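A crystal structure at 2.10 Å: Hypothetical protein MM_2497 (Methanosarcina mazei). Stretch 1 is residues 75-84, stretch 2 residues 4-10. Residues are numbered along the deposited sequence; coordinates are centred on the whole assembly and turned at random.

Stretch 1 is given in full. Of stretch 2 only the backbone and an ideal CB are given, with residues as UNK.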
# COMPACT_ATOMS: atom_id res chain seq x y z
N ASP A 75 -21.34 19.00 -4.80
CA ASP A 75 -19.92 18.64 -4.56
C ASP A 75 -19.89 17.37 -3.72
O ASP A 75 -20.79 17.19 -2.94
CB ASP A 75 -19.14 19.82 -3.81
CG ASP A 75 -18.60 19.43 -2.32
OD1 ASP A 75 -17.39 18.93 -2.14
OD2 ASP A 75 -19.35 19.64 -1.33
N LEU A 76 -18.85 16.55 -3.89
CA LEU A 76 -18.72 15.23 -3.27
C LEU A 76 -19.12 15.15 -1.81
O LEU A 76 -19.93 14.29 -1.39
CB LEU A 76 -17.24 14.73 -3.43
CG LEU A 76 -16.91 13.37 -2.77
CD1 LEU A 76 -17.77 12.31 -3.40
CD2 LEU A 76 -15.44 12.98 -2.92
N ASN A 77 -18.53 16.02 -1.01
CA ASN A 77 -18.77 15.99 0.39
C ASN A 77 -20.16 16.41 0.72
O ASN A 77 -20.76 15.88 1.59
CB ASN A 77 -17.74 16.84 1.14
CG ASN A 77 -16.37 16.22 1.05
OD1 ASN A 77 -16.23 14.98 1.13
ND2 ASN A 77 -15.36 17.06 0.80
N GLU A 78 -20.70 17.34 -0.04
CA GLU A 78 -22.08 17.73 0.24
C GLU A 78 -23.06 16.60 -0.04
O GLU A 78 -23.88 16.28 0.81
CB GLU A 78 -22.45 18.95 -0.59
CG GLU A 78 -23.33 19.86 0.18
CD GLU A 78 -23.08 21.31 -0.22
OE1 GLU A 78 -23.38 21.65 -1.40
OE2 GLU A 78 -22.56 22.09 0.66
N ALA A 79 -22.95 16.02 -1.24
CA ALA A 79 -23.71 14.84 -1.60
C ALA A 79 -23.56 13.71 -0.59
O ALA A 79 -24.58 13.17 -0.06
CB ALA A 79 -23.29 14.39 -2.97
N LEU A 80 -22.32 13.35 -0.25
CA LEU A 80 -22.15 12.23 0.70
C LEU A 80 -22.69 12.55 2.04
O LEU A 80 -23.19 11.63 2.77
CB LEU A 80 -20.68 11.73 0.81
CG LEU A 80 -20.14 10.98 -0.44
CD1 LEU A 80 -18.62 10.81 -0.20
CD2 LEU A 80 -20.77 9.61 -0.67
N ASN A 81 -22.57 13.81 2.42
CA ASN A 81 -23.00 14.18 3.77
C ASN A 81 -24.55 14.22 3.88
O ASN A 81 -25.10 13.77 4.90
CB ASN A 81 -22.35 15.46 4.20
CG ASN A 81 -21.02 15.21 4.88
OD1 ASN A 81 -20.87 14.28 5.65
ND2 ASN A 81 -20.03 16.07 4.59
N ARG A 82 -25.24 14.65 2.80
CA ARG A 82 -26.71 14.43 2.65
C ARG A 82 -27.17 12.93 2.71
O ARG A 82 -28.01 12.55 3.50
CB ARG A 82 -27.20 15.15 1.38
CG ARG A 82 -28.74 15.42 1.30
CD ARG A 82 -29.05 16.29 0.05
NE ARG A 82 -29.61 15.51 -1.05
CZ ARG A 82 -30.45 16.00 -1.98
NH1 ARG A 82 -30.81 17.30 -1.94
NH2 ARG A 82 -30.92 15.21 -2.96
N TYR A 83 -26.50 12.05 1.95
CA TYR A 83 -26.74 10.63 2.00
C TYR A 83 -26.54 10.09 3.44
O TYR A 83 -27.37 9.35 3.97
CB TYR A 83 -25.76 9.98 1.03
CG TYR A 83 -25.93 8.49 0.85
CD1 TYR A 83 -26.66 7.99 -0.20
CD2 TYR A 83 -25.41 7.60 1.79
CE1 TYR A 83 -26.79 6.63 -0.35
CE2 TYR A 83 -25.56 6.23 1.63
CZ TYR A 83 -26.22 5.79 0.54
OH TYR A 83 -26.35 4.44 0.37
N LEU A 84 -25.45 10.46 4.08
CA LEU A 84 -25.26 10.07 5.44
C LEU A 84 -26.44 10.49 6.36
O LEU A 84 -26.91 9.67 7.11
CB LEU A 84 -23.92 10.61 5.99
CG LEU A 84 -22.62 9.81 5.67
CD1 LEU A 84 -21.52 10.41 6.55
CD2 LEU A 84 -22.79 8.36 5.99
N UNK A 4 -27.44 -2.62 6.23
CA UNK A 4 -26.40 -1.66 5.85
C UNK A 4 -26.55 -1.29 4.38
O UNK A 4 -26.96 -2.12 3.52
CB UNK A 4 -25.01 -2.23 6.12
N UNK A 5 -26.19 -0.04 4.11
CA UNK A 5 -26.13 0.49 2.75
C UNK A 5 -24.66 0.76 2.27
O UNK A 5 -23.75 0.98 3.05
CB UNK A 5 -26.95 1.78 2.68
N UNK A 6 -24.46 0.68 0.97
CA UNK A 6 -23.16 1.00 0.43
C UNK A 6 -23.39 1.96 -0.70
O UNK A 6 -24.27 1.67 -1.51
CB UNK A 6 -22.40 -0.25 -0.03
N UNK A 7 -22.55 3.02 -0.76
CA UNK A 7 -22.56 4.10 -1.76
C UNK A 7 -21.17 4.25 -2.42
O UNK A 7 -20.09 4.07 -1.76
CB UNK A 7 -22.98 5.42 -1.11
N UNK A 8 -21.20 4.48 -3.72
CA UNK A 8 -20.02 4.67 -4.57
C UNK A 8 -20.21 6.00 -5.26
O UNK A 8 -21.07 6.14 -6.05
CB UNK A 8 -19.84 3.53 -5.58
N UNK A 9 -19.46 7.02 -4.86
CA UNK A 9 -19.33 8.31 -5.59
C UNK A 9 -18.70 8.07 -6.97
O UNK A 9 -17.64 7.44 -7.09
CB UNK A 9 -18.48 9.30 -4.79
N UNK A 10 -19.35 8.50 -8.03
CA UNK A 10 -18.88 8.18 -9.38
C UNK A 10 -19.29 9.28 -10.39
O UNK A 10 -20.43 9.73 -10.40
CB UNK A 10 -19.44 6.82 -9.82

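Helix 76-84 runs nearly antiparallel to strand 5-9, with 168° between their directions and 10.3 Å between the axes at closest approach. L76, L80 and Y83 line the helix side nearest the strand. D75 caps the helix: its OD2 accepts from E78 N at 3.0 Å.

Position 4 precedes the strand. Its ideal CB has nothing of stretch 1 within 5.5 Å, so the helix sets no demand here. The residue is M4, modelled as selenomethionine, and it makes no contact with the helix.

At position 5 the backbone is extended, phi/psi -110/152, and CA-to-CB points toward the helix. The ideal CB lies 3.6 Å from Y83 OH. Beyond that hydroxyl, the carbonyl of Y83 is an acceptor. A long polar chain would suit, such as lysine, glutamine or arginine; a shorter polar or apolar one could still pack beside the hydroxyl. The residue is R5. Its NE comes 3.6 Å from Y83 OH, with no direct hydrogen bond to the helix. The link runs through water 1, which accepts from R5 NH2 at 2.7 Å and donates to Y83 O at 2.8 Å.

Position 6 points away. Stretch 1 does not choose among side chains here. The residue is A6, and its closest approach to the helix is by backbone: A6 O is 3.9 Å from Y83 OH.

Position 7 again points toward the helix. Its ideal CB is 3.7 Å from Y83 CZ and 4.8 Å from L80 CD2. The surroundings are a tyrosine ring and a leucine methyl, with a strand backbone at -126/140. Valine, isoleucine or another apolar residue of moderate size would suit. The residue is V7, with chi1 in p. V7 CG2 sits 3.8 Å from the centroid of the Y83 ring, 17° off the normal, a CH-pi contact over the face. V7 CG1 meets L80 CD2 at 3.8 Å.

Position 8 points away, and nothing of stretch 1 is near its ideal CB. Many residues would fit as far as the helix is concerned. The residue is I8, without contact to the helix.

Position 9 faces the helix. Its ideal CB is a tight 3.4 Å from L76 CD1 and 4.7 Å from L80 CD2. A compact apolar side chain suits best, such as alanine, valine or proline. The phi of -63° permits proline. The residue is P9, packing its CB 3.5 Å from L76 CD1.

Position 10 points away, past the strand, and the helix leaves it unconstrained. The residue is Y10, which does not touch stretch 1.

Stretch 2 (4-10) MRAVIPY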
# COMPACT_ATOMS: atom_id res chain seq x y z
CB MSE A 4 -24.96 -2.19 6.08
CG MSE A 4 -24.49 -3.28 5.10
SE MSE A 4 -22.60 -3.81 5.24
CE MSE A 4 -21.94 -2.25 4.24
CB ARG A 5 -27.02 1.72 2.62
CG ARG A 5 -26.64 2.78 3.54
CD ARG A 5 -27.83 3.47 4.14
NE ARG A 5 -28.47 4.42 3.22
CZ ARG A 5 -29.75 4.38 2.90
NH1 ARG A 5 -30.53 3.43 3.41
NH2 ARG A 5 -30.27 5.29 2.07
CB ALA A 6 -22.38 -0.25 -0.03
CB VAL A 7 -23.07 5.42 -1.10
CG1 VAL A 7 -22.09 6.06 -0.11
CG2 VAL A 7 -23.54 6.45 -2.07
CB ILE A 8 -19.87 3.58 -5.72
CG1 ILE A 8 -19.79 2.12 -5.19
CG2 ILE A 8 -18.69 3.85 -6.62
CD1 ILE A 8 -20.24 1.13 -6.24
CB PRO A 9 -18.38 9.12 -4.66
CG PRO A 9 -17.71 8.10 -3.74
CD PRO A 9 -18.64 6.92 -3.64
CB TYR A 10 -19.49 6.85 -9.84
CG TYR A 10 -19.08 6.41 -11.21
CD1 TYR A 10 -17.73 6.06 -11.49
CD2 TYR A 10 -20.04 6.33 -12.26
CE1 TYR A 10 -17.33 5.66 -12.73
CE2 TYR A 10 -19.63 5.92 -13.53
CZ TYR A 10 -18.28 5.56 -13.74
OH TYR A 10 -17.85 5.16 -14.94
O HOH W 1 -28.79 7.56 2.42
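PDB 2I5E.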